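EGF family domain-containing protein (Toxoplasma gondii, PDB 4Z80) binds a peptide of the rhoptry neck protein RON2L1 as an AMA-family surface protein, probably linking parasite to host cell at the moving junction during invasion. Local coordinates at residues M153-Y157 with Y209-G213; P162-Y168 with F185-S189; T44-T48 with T336-H340; K146-F151 with D310-Y316. All coordinates share one frame; numbering follows the deposited sequence.

Contact 1. Residues M153-Y157 with Y209-G213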
loop_
_atom_site.group_PDB
_atom_site.type_symbol
_atom_site.label_atom_id
_atom_site.label_comp_id
_atom_site.label_asym_id
_atom_site.label_seq_id
_atom_site.Cartn_x
_atom_site.Cartn_y
_atom_site.Cartn_z
ATOM N N MET A 153 -4.225 1.383 -9.165
ATOM C CA MET A 153 -5.349 0.553 -9.571
ATOM C C MET A 153 -6.336 1.380 -10.395
ATOM O O MET A 153 -6.406 2.602 -10.255
ATOM C CB MET A 153 -6.032 -0.054 -8.343
ATOM C CG MET A 153 -7.124 -1.063 -8.650
ATOM S SD MET A 153 -6.527 -2.357 -9.752
ATOM C CE MET A 153 -7.990 -3.394 -9.846
ATOM N N TYR A 154 -7.084 0.695 -11.256
ATOM C CA TYR A 154 -8.148 1.324 -12.035
ATOM C C TYR A 154 -9.062 2.129 -11.130
ATOM O O TYR A 154 -9.288 1.774 -9.974
ATOM C CB TYR A 154 -8.944 0.260 -12.799
ATOM C CG TYR A 154 -8.069 -0.644 -13.636
ATOM C CD1 TYR A 154 -7.411 -0.158 -14.760
ATOM C CD2 TYR A 154 -7.896 -1.976 -13.302
ATOM C CE1 TYR A 154 -6.598 -0.972 -15.525
ATOM C CE2 TYR A 154 -7.092 -2.806 -14.068
ATOM C CZ TYR A 154 -6.445 -2.300 -15.175
ATOM O OH TYR A 154 -5.641 -3.125 -15.942
ATOM N N ALA A 155 -9.587 3.227 -11.662
ATOM C CA ALA A 155 -10.382 4.143 -10.856
ATOM C C ALA A 155 -11.661 3.508 -10.326
ATOM O O ALA A 155 -12.116 3.833 -9.231
ATOM C CB ALA A 155 -10.728 5.368 -11.663
ATOM N N GLY A 156 -12.250 2.627 -11.116
ATOM C CA GLY A 156 -13.499 1.997 -10.745
ATOM C C GLY A 156 -13.904 0.985 -11.792
ATOM O O GLY A 156 -13.215 0.805 -12.802
ATOM N N TYR A 157 -15.023 0.314 -11.551
ATOM C CA TYR A 157 -15.518 -0.717 -12.457
ATOM C C TYR A 157 -17.021 -0.873 -12.225
ATOM O O TYR A 157 -17.459 -1.013 -11.083
ATOM C CB TYR A 157 -14.775 -2.044 -12.243
ATOM C CG TYR A 157 -15.345 -3.185 -13.046
ATOM C CD1 TYR A 157 -15.265 -3.197 -14.434
ATOM C CD2 TYR A 157 -15.972 -4.250 -12.418
ATOM C CE1 TYR A 157 -15.802 -4.243 -15.167
ATOM C CE2 TYR A 157 -16.502 -5.296 -13.142
ATOM C CZ TYR A 157 -16.424 -5.286 -14.507
ATOM O OH TYR A 157 -16.968 -6.337 -15.213
ATOM N N TYR A 209 -17.156 9.683 -10.074
ATOM C CA TYR A 209 -16.291 9.663 -8.904
ATOM C C TYR A 209 -15.212 8.603 -9.129
ATOM O O TYR A 209 -14.673 8.508 -10.227
ATOM C CB TYR A 209 -17.106 9.401 -7.629
ATOM C CG TYR A 209 -18.077 10.518 -7.304
ATOM C CD1 TYR A 209 -17.619 11.750 -6.853
ATOM C CD2 TYR A 209 -19.444 10.340 -7.453
ATOM C CE1 TYR A 209 -18.496 12.774 -6.552
ATOM C CE2 TYR A 209 -20.332 11.362 -7.155
ATOM C CZ TYR A 209 -19.850 12.573 -6.705
ATOM O OH TYR A 209 -20.718 13.597 -6.409
ATOM N N ALA A 210 -14.920 7.806 -8.106
ATOM C CA ALA A 210 -13.885 6.778 -8.178
ATOM C C ALA A 210 -13.987 5.905 -6.944
ATOM O O ALA A 210 -14.483 6.357 -5.915
ATOM C CB ALA A 210 -12.515 7.403 -8.264
ATOM N N PHE A 211 -13.520 4.661 -7.031
ATOM C CA PHE A 211 -13.474 3.808 -5.842
ATOM C C PHE A 211 -12.331 4.193 -4.890
ATOM O O PHE A 211 -12.338 3.790 -3.728
ATOM C CB PHE A 211 -13.322 2.333 -6.219
ATOM C CG PHE A 211 -14.527 1.726 -6.901
ATOM C CD1 PHE A 211 -15.764 2.366 -6.926
ATOM C CD2 PHE A 211 -14.418 0.491 -7.516
ATOM C CE1 PHE A 211 -16.852 1.770 -7.551
ATOM C CE2 PHE A 211 -15.499 -0.098 -8.144
ATOM C CZ PHE A 211 -16.714 0.542 -8.161
ATOM N N HIS A 212 -11.357 4.953 -5.388
ATOM C CA HIS A 212 -10.201 5.380 -4.605
ATOM C C HIS A 212 -9.551 6.579 -5.284
ATOM O O HIS A 212 -9.764 6.813 -6.473
ATOM C CB HIS A 212 -9.192 4.238 -4.466
ATOM C CG HIS A 212 -8.572 3.835 -5.762
ATOM N ND1 HIS A 212 -7.267 4.137 -6.088
ATOM C CD2 HIS A 212 -9.086 3.179 -6.827
ATOM C CE1 HIS A 212 -6.998 3.665 -7.293
ATOM N NE2 HIS A 212 -8.087 3.085 -7.767
ATOM N N GLY A 213 -8.759 7.332 -4.527
ATOM C CA GLY A 213 -8.067 8.495 -5.051
ATOM C C GLY A 213 -8.875 9.768 -4.948
ATOM O O GLY A 213 -10.075 9.732 -4.675
#

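Contact 2. Residues P162-Y168 with F185-S189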
loop_
_atom_site.group_PDB
_atom_site.type_symbol
_atom_site.label_atom_id
_atom_site.label_comp_id
_atom_site.label_asym_id
_atom_site.label_seq_id
_atom_site.Cartn_x
_atom_site.Cartn_y
_atom_site.Cartn_z
ATOM N N PRO A 162 -21.217 -2.881 -4.335
ATOM C CA PRO A 162 -21.472 -4.057 -5.178
ATOM C C PRO A 162 -22.497 -3.739 -6.259
ATOM O O PRO A 162 -23.544 -3.175 -5.935
ATOM C CB PRO A 162 -22.015 -5.090 -4.186
ATOM C CG PRO A 162 -22.677 -4.265 -3.136
ATOM C CD PRO A 162 -21.828 -3.029 -3.000
ATOM N N TYR A 163 -22.213 -4.078 -7.511
ATOM C CA TYR A 163 -23.106 -3.673 -8.596
ATOM C C TYR A 163 -24.464 -4.377 -8.508
ATOM O O TYR A 163 -25.489 -3.786 -8.852
ATOM C CB TYR A 163 -22.481 -3.937 -9.970
ATOM C CG TYR A 163 -23.466 -3.661 -11.092
ATOM C CD1 TYR A 163 -23.725 -2.361 -11.510
ATOM C CD2 TYR A 163 -24.167 -4.695 -11.698
ATOM C CE1 TYR A 163 -24.641 -2.099 -12.514
ATOM C CE2 TYR A 163 -25.081 -4.444 -12.705
ATOM C CZ TYR A 163 -25.315 -3.149 -13.107
ATOM O OH TYR A 163 -26.238 -2.913 -14.105
ATOM N N ASN A 164 -24.473 -5.637 -8.081
ATOM C CA ASN A 164 -25.734 -6.342 -7.856
ATOM C C ASN A 164 -25.688 -7.110 -6.541
ATOM O O ASN A 164 -24.638 -7.209 -5.913
ATOM C CB ASN A 164 -26.059 -7.273 -9.035
ATOM C CG ASN A 164 -25.085 -8.431 -9.174
ATOM O OD1 ASN A 164 -24.705 -9.067 -8.194
ATOM N ND2 ASN A 164 -24.699 -8.729 -10.410
ATOM N N VAL A 165 -26.823 -7.651 -6.114
ATOM C CA VAL A 165 -26.889 -8.249 -4.787
ATOM C C VAL A 165 -26.124 -9.564 -4.715
ATOM O O VAL A 165 -25.767 -10.008 -3.623
ATOM C CB VAL A 165 -28.350 -8.482 -4.337
ATOM C CG1 VAL A 165 -29.071 -7.150 -4.202
ATOM C CG2 VAL A 165 -29.074 -9.391 -5.298
ATOM N N ASN A 166 -25.852 -10.177 -5.865
ATOM C CA ASN A 166 -25.080 -11.411 -5.897
ATOM C C ASN A 166 -23.611 -11.154 -5.580
ATOM O O ASN A 166 -22.969 -11.967 -4.922
ATOM C CB ASN A 166 -25.223 -12.096 -7.253
ATOM C CG ASN A 166 -26.638 -12.579 -7.503
ATOM O OD1 ASN A 166 -27.517 -12.412 -6.660
ATOM N ND2 ASN A 166 -26.865 -13.168 -8.663
ATOM N N VAL A 167 -23.086 -10.027 -6.049
ATOM C CA VAL A 167 -21.734 -9.615 -5.678
ATOM C C VAL A 167 -21.663 -9.547 -4.154
ATOM O O VAL A 167 -20.760 -10.114 -3.535
ATOM C CB VAL A 167 -21.349 -8.240 -6.289
ATOM C CG1 VAL A 167 -20.005 -7.745 -5.749
ATOM C CG2 VAL A 167 -21.307 -8.304 -7.806
ATOM N N TYR A 168 -22.638 -8.874 -3.549
ATOM C CA TYR A 168 -22.646 -8.700 -2.105
ATOM C C TYR A 168 -22.868 -10.003 -1.352
ATOM O O TYR A 168 -22.157 -10.296 -0.396
ATOM C CB TYR A 168 -23.714 -7.687 -1.679
ATOM C CG TYR A 168 -23.586 -7.337 -0.218
ATOM C CD1 TYR A 168 -22.484 -6.635 0.242
ATOM C CD2 TYR A 168 -24.543 -7.738 0.707
ATOM C CE1 TYR A 168 -22.340 -6.321 1.574
ATOM C CE2 TYR A 168 -24.410 -7.422 2.049
ATOM C CZ TYR A 168 -23.301 -6.715 2.476
ATOM O OH TYR A 168 -23.141 -6.396 3.806
ATOM N N PHE A 185 -19.391 1.046 3.771
ATOM C CA PHE A 185 -19.418 2.012 2.678
ATOM C C PHE A 185 -19.402 1.295 1.333
ATOM O O PHE A 185 -19.292 1.931 0.282
ATOM C CB PHE A 185 -18.219 2.955 2.773
ATOM C CG PHE A 185 -16.905 2.227 2.803
ATOM C CD1 PHE A 185 -16.380 1.774 4.003
ATOM C CD2 PHE A 185 -16.229 1.945 1.631
ATOM C CE1 PHE A 185 -15.190 1.079 4.035
ATOM C CE2 PHE A 185 -15.036 1.251 1.655
ATOM C CZ PHE A 185 -14.513 0.817 2.861
ATOM N N VAL A 186 -19.499 -0.028 1.360
ATOM C CA VAL A 186 -19.538 -0.802 0.129
ATOM C C VAL A 186 -20.455 -2.019 0.339
ATOM O O VAL A 186 -20.036 -3.171 0.282
ATOM C CB VAL A 186 -18.083 -1.186 -0.319
ATOM C CG1 VAL A 186 -17.350 -1.962 0.758
ATOM C CG2 VAL A 186 -18.080 -1.907 -1.649
ATOM N N THR A 187 -21.733 -1.729 0.586
ATOM C CA THR A 187 -22.742 -2.762 0.793
ATOM C C THR A 187 -23.930 -2.553 -0.135
ATOM O O THR A 187 -24.002 -1.552 -0.847
ATOM C CB THR A 187 -23.261 -2.767 2.237
ATOM O OG1 THR A 187 -24.000 -1.565 2.469
ATOM C CG2 THR A 187 -22.108 -2.857 3.230
ATOM N N GLU A 188 -24.855 -3.508 -0.115
ATOM C CA GLU A 188 -26.122 -3.398 -0.840
ATOM C C GLU A 188 -26.822 -2.073 -0.598
ATOM O O GLU A 188 -27.267 -1.408 -1.531
ATOM C CB GLU A 188 -27.074 -4.513 -0.416
ATOM C CG GLU A 188 -27.068 -5.738 -1.280
ATOM C CD GLU A 188 -28.157 -6.709 -0.868
ATOM O OE1 GLU A 188 -29.336 -6.291 -0.823
ATOM O OE2 GLU A 188 -27.837 -7.877 -0.574
ATOM N N SER A 189 -26.928 -1.712 0.677
ATOM C CA SER A 189 -27.709 -0.553 1.089
ATOM C C SER A 189 -26.916 0.747 1.025
ATOM O O SER A 189 -27.496 1.831 1.051
ATOM C CB SER A 189 -28.237 -0.765 2.508
ATOM O OG SER A 189 -27.175 -0.992 3.417
#

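Contact 3. Residues T44-T48 with T336-H340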
loop_
_atom_site.group_PDB
_atom_site.type_symbol
_atom_site.label_atom_id
_atom_site.label_comp_id
_atom_site.label_asym_id
_atom_site.label_seq_id
_atom_site.Cartn_x
_atom_site.Cartn_y
_atom_site.Cartn_z
ATOM N N THR A 44 -14.068 -3.644 17.222
ATOM C CA THR A 44 -13.078 -4.634 17.618
ATOM C C THR A 44 -12.660 -5.437 16.398
ATOM O O THR A 44 -13.464 -6.153 15.795
ATOM C CB THR A 44 -13.608 -5.579 18.706
ATOM O OG1 THR A 44 -13.932 -4.812 19.873
ATOM C CG2 THR A 44 -12.563 -6.631 19.071
ATOM N N TYR A 45 -11.391 -5.294 16.039
ATOM C CA TYR A 45 -10.811 -6.019 14.916
ATOM C C TYR A 45 -10.228 -7.337 15.385
ATOM O O TYR A 45 -9.627 -7.399 16.452
ATOM C CB TYR A 45 -9.731 -5.172 14.251
ATOM C CG TYR A 45 -10.259 -3.881 13.684
ATOM C CD1 TYR A 45 -10.372 -2.745 14.474
ATOM C CD2 TYR A 45 -10.660 -3.800 12.358
ATOM C CE1 TYR A 45 -10.865 -1.569 13.954
ATOM C CE2 TYR A 45 -11.152 -2.630 11.833
ATOM C CZ TYR A 45 -11.252 -1.517 12.631
ATOM O OH TYR A 45 -11.745 -0.342 12.116
ATOM N N ARG A 46 -10.405 -8.379 14.582
ATOM C CA ARG A 46 -9.896 -9.706 14.901
ATOM C C ARG A 46 -9.016 -10.226 13.773
ATOM O O ARG A 46 -9.382 -10.132 12.605
ATOM C CB ARG A 46 -11.053 -10.677 15.139
ATOM C CG ARG A 46 -12.033 -10.218 16.206
ATOM C CD ARG A 46 -11.548 -10.619 17.568
ATOM N NE ARG A 46 -11.837 -12.026 17.827
ATOM C CZ ARG A 46 -11.131 -12.813 18.634
ATOM N NH1 ARG A 46 -11.487 -14.082 18.792
ATOM N NH2 ARG A 46 -10.061 -12.348 19.268
ATOM N N TRP A 47 -7.869 -10.792 14.120
ATOM C CA TRP A 47 -6.982 -11.326 13.098
ATOM C C TRP A 47 -6.125 -12.490 13.573
ATOM O O TRP A 47 -6.023 -12.786 14.768
ATOM C CB TRP A 47 -6.091 -10.203 12.548
ATOM C CG TRP A 47 -5.037 -9.634 13.487
ATOM C CD1 TRP A 47 -3.740 -10.061 13.632
ATOM C CD2 TRP A 47 -5.185 -8.516 14.376
ATOM N NE1 TRP A 47 -3.081 -9.276 14.550
ATOM C CE2 TRP A 47 -3.945 -8.324 15.019
ATOM C CE3 TRP A 47 -6.243 -7.653 14.682
ATOM C CZ2 TRP A 47 -3.741 -7.318 15.960
ATOM C CZ3 TRP A 47 -6.035 -6.649 15.618
ATOM C CH2 TRP A 47 -4.794 -6.491 16.246
ATOM N N THR A 48 -5.544 -13.173 12.593
ATOM C CA THR A 48 -4.560 -14.216 12.815
ATOM C C THR A 48 -3.209 -13.734 12.324
ATOM O O THR A 48 -3.101 -13.163 11.243
ATOM C CB THR A 48 -4.942 -15.517 12.078
ATOM O OG1 THR A 48 -6.059 -16.128 12.733
ATOM C CG2 THR A 48 -3.773 -16.505 12.048
ATOM N N THR A 336 -2.949 -3.978 7.377
ATOM C CA THR A 336 -2.325 -3.099 8.349
ATOM C C THR A 336 -2.959 -3.336 9.721
ATOM O O THR A 336 -4.181 -3.470 9.817
ATOM C CB THR A 336 -2.485 -1.636 7.917
ATOM O OG1 THR A 336 -1.753 -1.422 6.698
ATOM C CG2 THR A 336 -1.976 -0.672 8.975
ATOM N N ARG A 337 -2.149 -3.384 10.775
ATOM C CA ARG A 337 -2.674 -3.692 12.104
ATOM C C ARG A 337 -3.311 -2.429 12.702
ATOM O O ARG A 337 -2.783 -1.328 12.569
ATOM C CB ARG A 337 -1.582 -4.278 13.018
ATOM C CG ARG A 337 -0.311 -3.440 13.231
ATOM C CD ARG A 337 0.743 -4.237 14.007
ATOM N NE ARG A 337 0.189 -4.747 15.264
ATOM C CZ ARG A 337 0.615 -5.821 15.920
ATOM N NH1 ARG A 337 1.635 -6.547 15.477
ATOM N NH2 ARG A 337 0.009 -6.171 17.044
ATOM N N PRO A 338 -4.484 -2.590 13.326
ATOM C CA PRO A 338 -5.259 -1.435 13.787
ATOM C C PRO A 338 -4.655 -0.771 15.018
ATOM O O PRO A 338 -5.036 0.354 15.362
ATOM C CB PRO A 338 -6.632 -2.044 14.098
ATOM C CG PRO A 338 -6.362 -3.454 14.403
ATOM C CD PRO A 338 -5.213 -3.854 13.515
ATOM N N ASP A 339 -3.717 -1.461 15.659
ATOM C CA ASP A 339 -3.003 -0.933 16.817
ATOM C C ASP A 339 -1.625 -0.395 16.405
ATOM O O ASP A 339 -0.712 -0.337 17.217
ATOM C CB ASP A 339 -2.851 -2.017 17.899
ATOM C CG ASP A 339 -2.261 -3.311 17.358
ATOM O OD1 ASP A 339 -1.953 -3.368 16.147
ATOM O OD2 ASP A 339 -2.096 -4.265 18.142
ATOM N N HIS A 340 -1.478 0.021 15.150
ATOM C CA HIS A 340 -0.149 0.354 14.640
ATOM C C HIS A 340 0.492 1.540 15.361
ATOM O O HIS A 340 1.712 1.611 15.466
ATOM C CB HIS A 340 -0.197 0.609 13.119
ATOM C CG HIS A 340 -0.927 1.854 12.721
ATOM N ND1 HIS A 340 -0.296 3.070 12.552
ATOM C CD2 HIS A 340 -2.239 2.074 12.468
ATOM C CE1 HIS A 340 -1.188 3.981 12.204
ATOM N NE2 HIS A 340 -2.374 3.404 12.147
#

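Contact 4. Residues K146-F151 with D310-Y316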
loop_
_atom_site.group_PDB
_atom_site.type_symbol
_atom_site.label_atom_id
_atom_site.label_comp_id
_atom_site.label_asym_id
_atom_site.label_seq_id
_atom_site.Cartn_x
_atom_site.Cartn_y
_atom_site.Cartn_z
ATOM N N LYS A 146 1.033 1.527 -22.554
ATOM C CA LYS A 146 2.042 0.797 -21.786
ATOM C C LYS A 146 3.250 1.686 -21.478
ATOM O O LYS A 146 3.831 1.603 -20.393
ATOM C CB LYS A 146 2.477 -0.461 -22.537
ATOM C CG LYS A 146 3.511 -1.316 -21.799
ATOM C CD LYS A 146 3.007 -1.833 -20.457
ATOM C CE LYS A 146 4.044 -2.762 -19.812
ATOM N NZ LYS A 146 3.587 -3.363 -18.535
ATOM N N SER A 147 3.603 2.566 -22.407
ATOM C CA SER A 147 4.775 3.411 -22.235
ATOM C C SER A 147 4.623 4.455 -21.132
ATOM O O SER A 147 5.619 5.066 -20.739
ATOM C CB SER A 147 5.120 4.100 -23.558
ATOM O OG SER A 147 4.024 4.879 -24.019
ATOM N N ILE A 148 3.402 4.662 -20.626
ATOM C CA ILE A 148 3.199 5.538 -19.471
ATOM C C ILE A 148 2.570 4.813 -18.274
ATOM O O ILE A 148 2.130 5.458 -17.325
ATOM C CB ILE A 148 2.311 6.774 -19.823
ATOM C CG1 ILE A 148 0.848 6.383 -20.063
ATOM C CG2 ILE A 148 2.869 7.499 -21.045
ATOM C CD1 ILE A 148 -0.115 7.554 -19.909
ATOM N N GLU A 149 2.534 3.485 -18.314
ATOM C CA GLU A 149 1.957 2.698 -17.219
ATOM C C GLU A 149 2.569 3.076 -15.875
ATOM O O GLU A 149 3.783 3.249 -15.770
ATOM C CB GLU A 149 2.163 1.201 -17.450
ATOM C CG GLU A 149 1.510 0.330 -16.368
ATOM C CD GLU A 149 1.919 -1.134 -16.418
ATOM O OE1 GLU A 149 3.095 -1.435 -16.729
ATOM O OE2 GLU A 149 1.065 -1.992 -16.121
ATOM N N GLY A 150 1.721 3.181 -14.853
ATOM C CA GLY A 150 2.165 3.342 -13.483
ATOM C C GLY A 150 1.766 2.132 -12.649
ATOM O O GLY A 150 1.683 1.008 -13.157
ATOM N N PHE A 151 1.485 2.376 -11.372
ATOM C CA PHE A 151 1.143 1.308 -10.431
ATOM C C PHE A 151 -0.249 1.443 -9.828
ATOM O O PHE A 151 -0.652 0.599 -9.031
ATOM C CB PHE A 151 2.166 1.275 -9.294
ATOM C CG PHE A 151 3.107 0.116 -9.351
ATOM C CD1 PHE A 151 3.852 -0.130 -10.486
ATOM C CD2 PHE A 151 3.272 -0.704 -8.248
ATOM C CE1 PHE A 151 4.731 -1.190 -10.536
ATOM C CE2 PHE A 151 4.157 -1.760 -8.287
ATOM C CZ PHE A 151 4.885 -2.001 -9.432
ATOM N N ASP A 310 6.725 -0.703 -25.040
ATOM C CA ASP A 310 5.404 -0.947 -25.624
ATOM C C ASP A 310 4.907 -2.374 -25.378
ATOM O O ASP A 310 3.761 -2.706 -25.692
ATOM C CB ASP A 310 5.436 -0.686 -27.128
ATOM C CG ASP A 310 5.777 0.744 -27.459
ATOM O OD1 ASP A 310 5.204 1.652 -26.823
ATOM O OD2 ASP A 310 6.622 0.957 -28.354
ATOM N N ASP A 311 5.775 -3.218 -24.831
ATOM C CA ASP A 311 5.480 -4.642 -24.657
ATOM C C ASP A 311 4.553 -4.860 -23.472
ATOM O O ASP A 311 4.984 -4.757 -22.326
ATOM C CB ASP A 311 6.792 -5.412 -24.470
ATOM C CG ASP A 311 6.599 -6.920 -24.374
ATOM O OD1 ASP A 311 5.450 -7.403 -24.354
ATOM O OD2 ASP A 311 7.631 -7.626 -24.314
ATOM N N THR A 312 3.285 -5.162 -23.746
ATOM C CA THR A 312 2.300 -5.285 -22.677
ATOM C C THR A 312 2.462 -6.583 -21.887
ATOM O O THR A 312 1.757 -6.793 -20.894
ATOM C CB THR A 312 0.857 -5.191 -23.214
ATOM O OG1 THR A 312 0.605 -6.254 -24.145
ATOM C CG2 THR A 312 0.640 -3.855 -23.904
ATOM N N ASN A 313 3.397 -7.436 -22.296
ATOM C CA ASN A 313 3.707 -8.624 -21.507
ATOM C C ASN A 313 4.929 -8.411 -20.612
ATOM O O ASN A 313 5.298 -9.298 -19.839
ATOM C CB ASN A 313 3.921 -9.837 -22.416
ATOM C CG ASN A 313 3.692 -11.150 -21.688
ATOM O OD1 ASN A 313 4.565 -12.018 -21.656
ATOM N ND2 ASN A 313 2.516 -11.291 -21.078
ATOM N N ALA A 314 5.546 -7.233 -20.698
ATOM C CA ALA A 314 6.697 -6.919 -19.860
ATOM C C ALA A 314 6.252 -6.220 -18.582
ATOM O O ALA A 314 5.133 -5.704 -18.493
ATOM C CB ALA A 314 7.700 -6.054 -20.622
ATOM N N PHE A 315 7.125 -6.261 -17.582
ATOM C CA PHE A 315 6.916 -5.562 -16.325
ATOM C C PHE A 315 8.069 -4.591 -16.128
ATOM O O PHE A 315 9.216 -4.894 -16.455
ATOM C CB PHE A 315 6.810 -6.547 -15.147
ATOM C CG PHE A 315 6.101 -5.976 -13.941
ATOM C CD1 PHE A 315 6.785 -5.196 -13.018
ATOM C CD2 PHE A 315 4.744 -6.210 -13.734
ATOM C CE1 PHE A 315 6.131 -4.652 -11.916
ATOM C CE2 PHE A 315 4.090 -5.667 -12.624
ATOM C CZ PHE A 315 4.787 -4.901 -11.719
ATOM N N TYR A 316 7.759 -3.409 -15.613
ATOM C CA TYR A 316 8.746 -2.362 -15.444
ATOM C C TYR A 316 9.737 -2.605 -14.312
ATOM O O TYR A 316 9.412 -3.211 -13.285
ATOM C CB TYR A 316 8.040 -1.024 -15.211
ATOM C CG TYR A 316 7.594 -0.374 -16.494
ATOM C CD1 TYR A 316 8.522 0.240 -17.322
ATOM C CD2 TYR A 316 6.262 -0.391 -16.896
ATOM C CE1 TYR A 316 8.143 0.820 -18.510
ATOM C CE2 TYR A 316 5.872 0.204 -18.085
ATOM C CZ TYR A 316 6.817 0.808 -18.882
ATOM O OH TYR A 316 6.470 1.410 -20.077
HETATM O O HOH W 1 1.231 -4.735 -19.320
HETATM O O HOH W 2 3.044 2.622 -25.371
HETATM O O HOH W 3 4.764 -3.142 -15.060
#

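Contact 1. Residues M153-Y157 with Y209-G213
NE2 of H212 faces two consecutive backbone carbonyls, O of M153 and O of Y154, both at the edge of the imidazole and near its plane. The sound bond goes to Y154: NE2 to O is 2.8 Å, the N-H bent to 148°, with the oxygen in the ring plane while the nitrogen stands well above the plane of the peptide carbonyl. The second, from NE2 to M153 O at 3.0 Å, is weak. H212 reaches this place because CG sits between its own backbone N and carbonyl carbon (chi1 66°), which swings the ring back toward 153-157; CB of M153 lies against NE2 at 3.8 Å. One residue back, F211 N gives a short, nearly straight bond of 2.7 Å to A155 O, almost in line with the C=O. The F211 ring then lies against the neighbouring backbone, with CA of G156 over one face, a CH-pi contact 4.0 Å from the centroid. The far end of the ring runs on to Y157, F211 CZ lying 3.4 Å from Y157 O. Both segments are irregular, buried loops; W266 packs on M153 and meets the F211 ring, and strand 289-291 touches M153 and H212. Y157 OH continues to S11 O of the bound peptide chain. With carbonyl oxygens as its partners, NE2 is probably protonated, and the imidazole acts as a donor between two loops that share no regular sheet.

Contact 2. Residues P162-Y168 with F185-S189
Apolar and van der Waals contacts carry this meeting of the start of helix 165-172 with the loop 185-189. The Y168 ring lies along the loop backbone: E188 N stands 3.9 Å above the ring plane, over its centre, while Y168 CE1 rests 3.7 Å from T187 CB. Y168 and T187 run side by side in the same direction, with CG2 of T187 beside the phenol oxygen. P162, preceded by a cis peptide bond, turns the edge of its ring to the loop, CD lying 3.4 Å from T187 O and 4.1 Å from V186 CG2. On the loop side V186 and T187 form a classic beta bulge facing N190, whose N is also bonded to T187 OG1; on the other side N164 is the N-cap, its OD1 taking a 2.9 Å bond from V167 N, almost in line with the side-chain C=O. The E188 side chain takes part through both its methylenes and its carboxylate. It stretches out beyond CG across the helix start, bringing CD to 3.5 Å from V165 CG1. Its OE2 approaches Y168 CD2 at 3.5 Å, the carboxylate and ring planes 88° apart. N166, which points away from the loop, and V167 pack on Q10 of the bound peptide chain.

Contact 3. Residues T44-T48 with T336-H340
This is a buried, mainly apolar contact in which strand 43-51, the middle strand of a three-stranded antiparallel sheet, packs two aromatic side chains against the turn that leads into helix 340-343. P338 sits between them. Its CG comes within 3.4 Å of W47 CZ3 and 3.8 Å of Y45 CB, so one ring carbon touches both residues. The Y45 and P338 side chains run antiparallel alongside each other, and CB of P338 makes an off-centre CH-pi contact with the tyrosine ring, 4.3 Å from its centroid. W47 comes at the proline from the opposite direction. With its CG set between the backbone N and carbonyl carbon (chi1 69°), the six-membered end of the indole is carried out to the turn, where CH2 also lies 4.0 Å from D339 OD2. There the indole edge meets an ion pair: R337 grips D339 side-on, NE to OD1 at 2.7 Å and NH2 to OD2 at 3.0 Å. Both oxygens are met on their syn side, and the two nearly straight bonds hold guanidinium and carboxylate together beside the indole. The third nitrogen, NH1, bonds to N24 O, which further fixes the group's rotation. F253, at the start of helix 252-262, covers P338 and meets Y45 edge to face, while W47 also packs on strands 27-30 and 36-40. R337 to H340 is a type I beta turn; its proline, wedged between aromatics spaced two residues apart on one strand face, joins the N-terminal sheet to the part of the chain matching the apical membrane antigen 1 family.

Contact 4. Residues K146-F151 with D310-Y316
K146 and Y316 reach past each other in opposite directions, each ending on backbone oxygen of the other segment. The lysine leaves with CG anti to its backbone N (chi1 -179°), bends at chi2 and runs straight to NZ, laying CE 3.3 Å from D311 O. NZ then bonds to A314 O at 2.8 Å and to E149 OE1 at 2.7 Å, the latter a salt bridge that comes from above the carboxylate plane; water 1 adds a link from NZ to T312 O. Coming the other way, Y316 OH donates to K146 O over 2.7 Å, with that oxygen near the plane of the phenol ring, while OH stands above the carbonyl plane. T309 N also bonds to this hydroxyl. The same carbonyl oxygen takes E149 N from its opposite face, so two donors grip it. OE1 of E149 lies at the ring's edge, 3.3 Å from Y316 CD2, the carboxylate and ring planes 63° apart. Water 3 joins OE1 to Y316 N while sitting over the centre of the F315 ring. OE2 has its own partners in Y294 OH and H122 N. D311 to A314 is a type I beta turn, opened by an Asx turn in which D311 OD1 accepts from N313 N; it presents the carbonyls that the lysine meets, within a segment belonging to the apical membrane antigen 1 family region. Beyond the polar part, F151 CZ lies at the edge of the F315 ring, 3.7 Å from F315 CZ, the ring planes 82° apart, and Y294 touches both. Water 2 connects S147 N with D310 OD1.

How the contacts relate
Contacts 1 and 4 follow each other along the chain: 146-151 runs into 153-157, yet their centres are about 20 Å apart and they share no other touch. Contact 2 falls between the two segments of contact 1 in sequence, with centres about 16 Å apart and nearest atoms about 6 Å apart. These two adjoin the bound peptide chain, contact 1 through Y157 and contact 2 through Y163, N164, N166 and V167, whereas no other chain of the assembly touches contacts 3 and 4. Contact 3 spans the longest sequence separation and encloses the other three; its centre lies about 35 Å from that of contact 4, on the opposite side of the chain's centre.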